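Local coordinates for insecticidal crystal protein Cry7Cal (PDB 5ZI1) that probably acts as a pore-forming insecticidal toxin of the three-domain delta-endotoxin family, binding receptors on the gut cells of locusts, at residues W315-V320 with Y434-I438; Q323-S327 with V474-E478. All blocks are in the same frame, centred on the assembly; numbering follows the deposited sequence.

Contact 1 of 2, residues W315-V320 with Y434-I438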
# COMPACT_ATOMS: atom_id res chain seq x y z
N TRP A 315 -4.41 6.58 29.86
CA TRP A 315 -5.71 6.43 29.21
C TRP A 315 -6.49 5.33 29.91
O TRP A 315 -5.94 4.29 30.25
CB TRP A 315 -5.58 6.06 27.72
CG TRP A 315 -4.83 7.01 26.86
CD1 TRP A 315 -4.02 8.02 27.26
CD2 TRP A 315 -4.80 7.02 25.43
NE1 TRP A 315 -3.49 8.66 26.18
CE2 TRP A 315 -3.96 8.07 25.04
CE3 TRP A 315 -5.42 6.25 24.45
CZ2 TRP A 315 -3.71 8.37 23.71
CZ3 TRP A 315 -5.18 6.55 23.12
CH2 TRP A 315 -4.33 7.60 22.76
N THR A 316 -7.78 5.57 30.12
CA THR A 316 -8.68 4.50 30.54
C THR A 316 -9.36 3.82 29.35
O THR A 316 -9.76 2.65 29.44
CB THR A 316 -9.74 5.06 31.49
OG1 THR A 316 -10.59 5.96 30.76
CG2 THR A 316 -9.08 5.84 32.65
N GLY A 317 -9.53 4.55 28.25
CA GLY A 317 -10.18 4.02 27.07
C GLY A 317 -10.07 5.03 25.95
O GLY A 317 -9.59 6.15 26.14
N HIS A 318 -10.53 4.62 24.78
CA HIS A 318 -10.58 5.54 23.65
C HIS A 318 -11.53 4.98 22.61
O HIS A 318 -11.91 3.81 22.64
CB HIS A 318 -9.20 5.82 23.07
CG HIS A 318 -8.67 4.71 22.20
ND1 HIS A 318 -8.05 3.59 22.72
CD2 HIS A 318 -8.65 4.56 20.86
CE1 HIS A 318 -7.68 2.81 21.73
NE2 HIS A 318 -8.03 3.37 20.59
N SER A 319 -11.90 5.84 21.67
CA SER A 319 -12.92 5.54 20.69
C SER A 319 -12.48 6.08 19.35
O SER A 319 -11.71 7.04 19.28
CB SER A 319 -14.27 6.14 21.07
OG SER A 319 -14.93 5.29 22.00
N VAL A 320 -12.98 5.46 18.29
CA VAL A 320 -12.58 5.83 16.95
C VAL A 320 -13.83 5.82 16.09
O VAL A 320 -14.64 4.88 16.15
CB VAL A 320 -11.52 4.86 16.41
CG1 VAL A 320 -11.53 4.83 14.91
CG2 VAL A 320 -10.16 5.28 16.92
N TYR A 434 -6.44 5.25 12.02
CA TYR A 434 -6.95 4.38 13.06
C TYR A 434 -6.15 4.60 14.33
O TYR A 434 -5.04 5.13 14.30
CB TYR A 434 -6.91 2.89 12.62
CG TYR A 434 -7.91 2.06 13.40
CD1 TYR A 434 -9.24 2.02 13.02
CD2 TYR A 434 -7.53 1.38 14.55
CE1 TYR A 434 -10.18 1.31 13.74
CE2 TYR A 434 -8.46 0.65 15.28
CZ TYR A 434 -9.79 0.62 14.87
OH TYR A 434 -10.73 -0.09 15.57
N VAL A 435 -6.72 4.17 15.45
CA VAL A 435 -5.99 4.06 16.72
C VAL A 435 -6.41 2.75 17.36
O VAL A 435 -7.54 2.64 17.87
CB VAL A 435 -6.27 5.21 17.69
CG1 VAL A 435 -5.27 5.12 18.86
CG2 VAL A 435 -6.21 6.58 16.98
N SER A 436 -5.53 1.76 17.37
CA SER A 436 -5.78 0.53 18.07
C SER A 436 -4.98 0.55 19.38
O SER A 436 -4.55 1.61 19.83
CB SER A 436 -5.41 -0.67 17.19
OG SER A 436 -4.04 -0.59 16.84
N GLU A 437 -4.77 -0.61 19.98
CA GLU A 437 -3.96 -0.67 21.18
C GLU A 437 -3.26 -2.02 21.23
O GLU A 437 -3.57 -2.95 20.46
CB GLU A 437 -4.80 -0.47 22.43
CG GLU A 437 -5.71 -1.62 22.68
CD GLU A 437 -6.77 -1.32 23.70
OE1 GLU A 437 -7.44 -2.28 24.15
OE2 GLU A 437 -6.96 -0.13 24.04
N ILE A 438 -2.32 -2.11 22.16
CA ILE A 438 -1.59 -3.32 22.48
C ILE A 438 -2.38 -4.09 23.53
O ILE A 438 -2.71 -3.54 24.59
CB ILE A 438 -0.18 -3.00 22.98
CG1 ILE A 438 0.70 -2.52 21.83
CG2 ILE A 438 0.44 -4.21 23.63
CD1 ILE A 438 0.89 -3.58 20.72
O HOH W 1 -7.99 2.51 25.27
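His-318 and Val-435 meet through the one direct hydrogen bond between these strands. The imidazole NE2 donates to the backbone O of Val-435 over 2.9 Å, nearly straight at 169°, with the acceptor in the ring plane. At the oxygen the approach is different: the nitrogen stands well above the carbonyl plane. CG of His-318 lies between its own backbone N and carbonyl carbon (chi1 77°), which carries the ring across to the facing strand. Histidine suits the place because it offers a nitrogen to each side: ND1 shares a water with OE2 of Glu-437, the water donating to the carboxylate. The other carboxylate oxygen, OE1, forms a salt bridge with Arg-285, and a stack against Tyr-335 helps to hold the imidazole.

Van der Waals packing sets CG1 of Val-435 beside the imidazole, 3.7 Å from NE2 of His-318. Among the apolar pairs, the same CG1 reaches the edge of the Trp-315 ring loosely, 4.5 Å from CZ3. Val-320 uses both branches: CG2 lies 4.0 Å from CB of Val-435, while CG1 meets CE1 of Tyr-434 at 3.9 Å. Beta-branched valines suit extended strands and present compact apolar surfaces, whereas the tyrosine takes its hydroxyl on to that of Tyr-335.

The strand axes run 7.5 Å apart at closest approach and at 147°, too far for backbone pairing; side chains of 315-320 reach across, one to a backbone carbonyl, and the water adds a second link. Thr-316 and Gly-317 form a classic beta bulge opposite Arg-302. This is face-to-face packing of two antiparallel sheets, as in the beta-prism of the middle delta-endotoxin domain.

Contact 2 of 2, residues Q323-S327 with V474-E478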
# COMPACT_ATOMS: atom_id res chain seq x y z
N GLN A 323 -16.04 6.96 8.62
CA GLN A 323 -17.06 6.85 7.58
C GLN A 323 -16.49 6.11 6.37
O GLN A 323 -15.32 6.29 6.03
CB GLN A 323 -17.54 8.23 7.15
CG GLN A 323 -18.29 8.99 8.24
CD GLN A 323 -18.51 10.45 7.92
OE1 GLN A 323 -18.39 10.87 6.76
NE2 GLN A 323 -18.84 11.23 8.94
N TYR A 324 -17.34 5.31 5.71
CA TYR A 324 -16.99 4.72 4.42
C TYR A 324 -16.94 5.81 3.35
O TYR A 324 -17.29 6.96 3.60
CB TYR A 324 -17.98 3.63 4.03
CG TYR A 324 -17.96 2.46 4.98
CD1 TYR A 324 -16.75 1.89 5.39
CD2 TYR A 324 -19.14 1.91 5.47
CE1 TYR A 324 -16.73 0.81 6.26
CE2 TYR A 324 -19.13 0.83 6.34
CZ TYR A 324 -17.92 0.29 6.72
OH TYR A 324 -17.90 -0.79 7.58
N THR A 325 -16.49 5.45 2.16
CA THR A 325 -16.32 6.45 1.11
C THR A 325 -17.68 6.97 0.64
O THR A 325 -18.59 6.19 0.36
CB THR A 325 -15.57 5.85 -0.08
OG1 THR A 325 -14.34 5.24 0.37
CG2 THR A 325 -15.27 6.93 -1.08
N LYS A 326 -17.82 8.31 0.58
CA LYS A 326 -19.06 8.98 0.14
C LYS A 326 -20.30 8.45 0.85
O LYS A 326 -21.39 8.38 0.28
CB LYS A 326 -19.25 8.87 -1.38
CG LYS A 326 -18.34 9.80 -2.18
CD LYS A 326 -18.97 10.24 -3.49
CE LYS A 326 -19.83 11.50 -3.33
NZ LYS A 326 -20.57 11.83 -4.60
N SER A 327 -20.14 8.05 2.10
CA SER A 327 -21.25 7.74 3.00
C SER A 327 -21.07 8.61 4.24
O SER A 327 -19.95 8.99 4.58
CB SER A 327 -21.27 6.25 3.35
OG SER A 327 -22.24 5.96 4.34
N VAL A 474 -13.09 -2.16 -2.49
CA VAL A 474 -13.25 -1.73 -1.10
C VAL A 474 -13.58 -0.25 -0.98
O VAL A 474 -13.97 0.19 0.10
CB VAL A 474 -12.02 -2.10 -0.25
CG1 VAL A 474 -11.88 -3.60 -0.17
CG2 VAL A 474 -10.76 -1.49 -0.82
N LYS A 475 -13.48 0.53 -2.07
CA LYS A 475 -13.98 1.91 -2.06
C LYS A 475 -15.50 1.98 -2.00
O LYS A 475 -16.04 3.09 -1.87
CB LYS A 475 -13.47 2.69 -3.27
CG LYS A 475 -11.95 2.90 -3.33
CD LYS A 475 -11.44 3.72 -2.13
CE LYS A 475 -11.98 5.16 -2.12
NZ LYS A 475 -11.34 6.05 -3.16
N ALA A 476 -16.20 0.85 -2.08
CA ALA A 476 -17.63 0.78 -1.79
C ALA A 476 -17.93 1.34 -0.39
O ALA A 476 -17.04 1.61 0.41
CB ALA A 476 -18.12 -0.66 -1.87
N PHE A 477 -19.24 1.49 -0.10
CA PHE A 477 -19.69 1.87 1.23
C PHE A 477 -20.66 0.87 1.85
O PHE A 477 -21.02 1.03 3.02
CB PHE A 477 -20.35 3.26 1.22
CG PHE A 477 -21.71 3.30 0.58
CD1 PHE A 477 -22.85 3.05 1.33
CD2 PHE A 477 -21.85 3.59 -0.77
CE1 PHE A 477 -24.10 3.08 0.75
CE2 PHE A 477 -23.09 3.62 -1.36
CZ PHE A 477 -24.22 3.36 -0.60
N GLU A 478 -21.07 -0.15 1.11
CA GLU A 478 -21.94 -1.18 1.66
C GLU A 478 -21.78 -2.46 0.84
O GLU A 478 -21.54 -2.41 -0.37
CB GLU A 478 -23.40 -0.73 1.67
CG GLU A 478 -24.37 -1.72 2.30
CD GLU A 478 -25.77 -1.14 2.43
OE1 GLU A 478 -25.89 0.04 2.84
OE2 GLU A 478 -26.76 -1.85 2.12
O HOH W 2 -18.50 4.72 -2.39
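The ring of Tyr-324 meets the backbone of Phe-477 obliquely, its CD2 3.2 Å from the carbonyl O. Around the Phe-477 ring, water 2 lies at the edge, in plane, while CB of Ser-327 approaches obliquely, 4.1 Å from CG; Arg-513 adds a cation-pi contact. Phe-477 CG lies between its backbone N and carbonyl carbon (chi1 73°), sending the ring past the turn. The backbone sets its CB 3.7 Å from CB of Tyr-324 and 3.5 Å from O of Thr-325. Aromatic rings suit such a junction, offering broad apolar surface beside polar backbone.

Residues 324-327 form a type II beta turn at the end of a strand of the middle domain; 474-478 lie in the C-terminal domain, between strands 468-472 and 478-479. The classic beta bulge at Phe-477 and Glu-478, facing Arg-511, lies where 478-479 joins 508-513. The contact therefore belongs to the interface between these two delta-endotoxin domains.

Thr-325 packs its CB 3.3 Å from the O of Lys-475, and its OG1, bonded to Trp-295, sits 3.4 Å from CE of that lysine. The lysine chain, bent at three torsions, delivers NZ to Glu-248. Water 2 donates to the carbonyl oxygens of Thr-325 and Lys-475.

Overall arrangement
From the N terminus the chain first builds the helical domain, then enters the middle domain, where strand 312-324 supplies residues 315-320 of contact 1, and its end, with the turn that follows, supplies 323-327 of contact 2. The chain next passes through further strands before 434-438 returns to close contact 1 within the middle domain. Continuing into the C-terminal domain, it closes contact 2 at 474-478. The two loops therefore cross, because the segments alternate along the sequence. With centres 23 Å apart, the contacts let one strand join two sheets of the middle domain and then, at its far end, touch the C-terminal domain.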